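Side-chain contact in profilin-2 (Mus musculus, PDB 2V8F), which binds actin and the proline-rich segments of partners such as the formin mDia1, and so probably links these partners to actin filament assembly: residues Val73-Leu78 with Gly123-Ala128. Numbering follows the deposited sequence. Where two conformers were deposited one is given.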
ATOM      1  N   VAL A  73      10.308 -15.866  18.819  1.00 17.42           N
ATOM      2  CA  VAL A  73       9.847 -14.752  19.635  1.00 16.46           C
ATOM      3  C   VAL A  73      11.058 -14.065  20.273  1.00 16.26           C
ATOM      4  O   VAL A  73      11.863 -14.678  20.964  1.00 19.61           O
ATOM      5  CB  VAL A  73       8.832 -15.149  20.719  1.00 18.16           C
ATOM      6  CG1 VAL A  73       8.440 -13.940  21.538  1.00 18.74           C
ATOM      7  CG2 VAL A  73       7.644 -15.783  20.027  1.00 19.76           C
ATOM      8  N   ILE A  74      11.187 -12.794  19.982  1.00 16.27           N
ATOM      9  CA  ILE A  74      12.295 -11.994  20.477  1.00 18.31           C
ATOM     10  C   ILE A  74      11.964 -11.238  21.761  1.00 20.07           C
ATOM     11  O   ILE A  74      12.872 -11.167  22.571  1.00 23.01           O
ATOM     12  CB  ILE A  74      12.731 -11.003  19.367  1.00 20.21           C
ATOM     13  CG1 ILE A  74      12.907 -11.801  18.061  1.00 20.82           C
ATOM     14  CG2 ILE A  74      13.959 -10.204  19.712  1.00 22.05           C
ATOM     15  CD1 ILE A  74      13.878 -12.951  18.145  1.00 22.09           C
ATOM     16  N   ARG A  75      10.758 -10.729  21.857  1.00 17.70           N
ATOM     17  CA  ARG A  75      10.321 -10.018  23.065  1.00 18.96           C
ATOM     18  C   ARG A  75       8.810 -10.131  23.125  1.00 18.41           C
ATOM     19  O   ARG A  75       8.166  -9.961  22.078  1.00 18.33           O
ATOM     20  CB  ARG A  75      10.762  -8.577  23.035  0.54 21.01           C
ATOM     21  CG  ARG A  75      10.775  -7.726  24.280  0.54 21.59           C
ATOM     22  CD  ARG A  75      11.480  -6.384  24.133  0.54 24.30           C
ATOM     23  NE  ARG A  75      10.972  -5.597  23.021  0.54 25.05           N
ATOM     24  CZ  ARG A  75      11.163  -4.346  22.684  0.54 26.30           C
ATOM     25  NH1 ARG A  75      11.962  -3.617  23.462  0.54 28.80           N
ATOM     26  NH2 ARG A  75      10.599  -3.794  21.606  0.54 24.47           N
ATOM     27  N   ASP A  76       8.306 -10.412  24.304  1.00 17.44           N
ATOM     28  CA  ASP A  76       6.870 -10.487  24.523  1.00 15.79           C
ATOM     29  C   ASP A  76       6.420  -9.427  25.528  1.00 15.30           C
ATOM     30  O   ASP A  76       6.719  -9.626  26.715  1.00 18.50           O
ATOM     31  CB  ASP A  76       6.421 -11.853  25.038  1.00 16.68           C
ATOM     32  CG  ASP A  76       4.927 -11.871  25.333  1.00 17.37           C
ATOM     33  OD1 ASP A  76       4.228 -11.121  24.649  1.00 16.96           O
ATOM     34  OD2 ASP A  76       4.557 -12.598  26.294  1.00 16.69           O
ATOM     35  N   SER A  77       5.765  -8.401  25.085  1.00 15.75           N
ATOM     36  CA  SER A  77       5.143  -7.372  25.921  1.00 17.24           C
ATOM     37  C   SER A  77       3.660  -7.261  25.592  1.00 15.47           C
ATOM     38  O   SER A  77       3.066  -6.183  25.741  1.00 15.70           O
ATOM     39  CB  SER A  77       5.851  -6.027  25.778  1.00 18.00           C
ATOM     40  OG  SER A  77       7.201  -6.096  26.200  1.00 24.43           O
ATOM     41  N   LEU A  78       3.067  -8.347  25.086  1.00 14.71           N
ATOM     42  CA  LEU A  78       1.727  -8.236  24.504  1.00 13.79           C
ATOM     43  C   LEU A  78       0.646  -7.827  25.514  1.00 13.34           C
ATOM     44  O   LEU A  78      -0.322  -7.177  25.162  1.00 14.94           O
ATOM     45  CB  LEU A  78       1.287  -9.479  23.784  1.00 12.72           C
ATOM     46  CG  LEU A  78       0.308  -9.211  22.633  1.00 13.58           C
ATOM     47  CD1 LEU A  78       0.982  -8.540  21.465  1.00 13.42           C
ATOM     48  CD2 LEU A  78      -0.365 -10.535  22.226  1.00 14.50           C
ATOM     49  N   GLY A 123      12.010   0.270  14.783  1.00 23.39           N
ATOM     50  CA  GLY A 123      11.111   1.074  13.975  1.00 23.00           C
ATOM     51  C   GLY A 123       9.803   0.336  13.715  1.00 21.99           C
ATOM     52  O   GLY A 123       8.707   0.887  13.719  1.00 21.95           O
ATOM     53  N   LEU A 124       9.936  -0.964  13.488  1.00 18.42           N
ATOM     54  CA  LEU A 124       8.737  -1.762  13.280  1.00 17.47           C
ATOM     55  C   LEU A 124       7.885  -1.805  14.534  1.00 15.97           C
ATOM     56  O   LEU A 124       6.655  -1.712  14.449  1.00 16.63           O
ATOM     57  CB  LEU A 124       9.124  -3.151  12.875  1.00 17.02           C
ATOM     58  CG  LEU A 124       9.866  -3.308  11.568  1.00 17.93           C
ATOM     59  CD1 LEU A 124      10.315  -4.755  11.373  1.00 18.69           C
ATOM     60  CD2 LEU A 124       9.089  -2.881  10.341  1.00 20.31           C
ATOM     61  N   ASN A 125       8.529  -1.939  15.701  1.00 16.57           N
ATOM     62  CA  ASN A 125       7.804  -1.958  16.961  1.00 16.57           C
ATOM     63  C   ASN A 125       7.052  -0.666  17.152  1.00 17.07           C
ATOM     64  O   ASN A 125       5.879  -0.679  17.527  1.00 17.20           O
ATOM     65  CB  ASN A 125       8.789  -2.237  18.119  1.00 18.22           C
ATOM     66  CG  ASN A 125       8.027  -2.333  19.436  1.00 19.20           C
ATOM     67  OD1 ASN A 125       7.705  -1.320  20.060  1.00 20.04           O
ATOM     68  ND2 ASN A 125       7.749  -3.583  19.814  1.00 19.12           N
ATOM     69  N   LYS A 126       7.676   0.459  16.847  1.00 18.01           N
ATOM     70  CA  LYS A 126       7.029   1.760  17.033  1.00 19.99           C
ATOM     71  C   LYS A 126       5.803   1.842  16.144  1.00 15.98           C
ATOM     72  O   LYS A 126       4.736   2.305  16.533  1.00 18.32           O
ATOM     73  CB  LYS A 126       8.063   2.859  16.750  0.51 22.63           C
ATOM     74  CG  LYS A 126       9.121   3.142  17.802  0.51 23.24           C
ATOM     75  CD  LYS A 126      10.333   3.859  17.221  0.51 25.58           C
ATOM     76  CE  LYS A 126      11.299   4.368  18.261  0.51 28.44           C
ATOM     77  NZ  LYS A 126      10.713   4.423  19.633  0.51 31.45           N
ATOM     78  N   LYS A 127       5.917   1.386  14.903  1.00 16.76           N
ATOM     79  CA  LYS A 127       4.794   1.354  13.973  1.00 16.54           C
ATOM     80  C   LYS A 127       3.621   0.535  14.480  1.00 15.39           C
ATOM     81  O   LYS A 127       2.481   0.971  14.468  1.00 14.43           O
ATOM     82  CB  LYS A 127       5.304   0.749  12.663  0.52 19.24           C
ATOM     83  CG  LYS A 127       4.344   0.754  11.493  0.52 20.59           C
ATOM     84  CD  LYS A 127       5.010   0.363  10.181  0.52 22.11           C
ATOM     85  CE  LYS A 127       5.920   1.466   9.662  0.52 25.13           C
ATOM     86  NZ  LYS A 127       5.167   2.616   9.075  0.52 27.44           N
ATOM     87  N   ALA A 128       3.912  -0.677  14.945  1.00 13.22           N
ATOM     88  CA  ALA A 128       2.885  -1.548  15.483  1.00 13.30           C
ATOM     89  C   ALA A 128       2.231  -0.964  16.746  1.00 12.86           C
ATOM     90  O   ALA A 128       1.012  -1.011  16.951  1.00 13.52           O
ATOM     91  CB  ALA A 128       3.386  -2.971  15.739  1.00 13.93           C
TER
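Arg75 and Asn125 meet through two nitrogen donors, NH2 of the arginine and ND2 of the asparagine, 3.4 Å apart and not hydrogen-bonded to each other. The close approach of two donors is explained by a shared acceptor: Asp87 takes a salt bridge from Arg75 NH2 and, through its other carboxylate oxygen, a hydrogen bond from Asn125 ND2. The amide nitrogen comes in at the edge of the guanidinium, near its plane, while the amide itself is turned 65° from that plane. Arg75 CG lies anti to the backbone N (chi1 -163°), and the bend at chi3 (54°) turns the guanidinium so that NH2 meets the asparagine amide. In profilin, whose central antiparallel sheet is flanked by helices, Asp87 on strand 85-90 links strand 69-77 to the C-terminal helix 121-137 at the surface. Ile74 and Arg75 both face Asp87 across the strands, a classic beta bulge, so the residue that takes the arginine's charge is also paired with its backbone. Asn125 ND2 also donates to Thr85 OG1, and with two acceptors the ND2 end of the amide is held and its rotation restrained. Next to the arginine, Asp76 OD1 accepts from Leu78 N at 3.0 Å, an Asx turn, and its OD2 forms a salt bridge with Arg56.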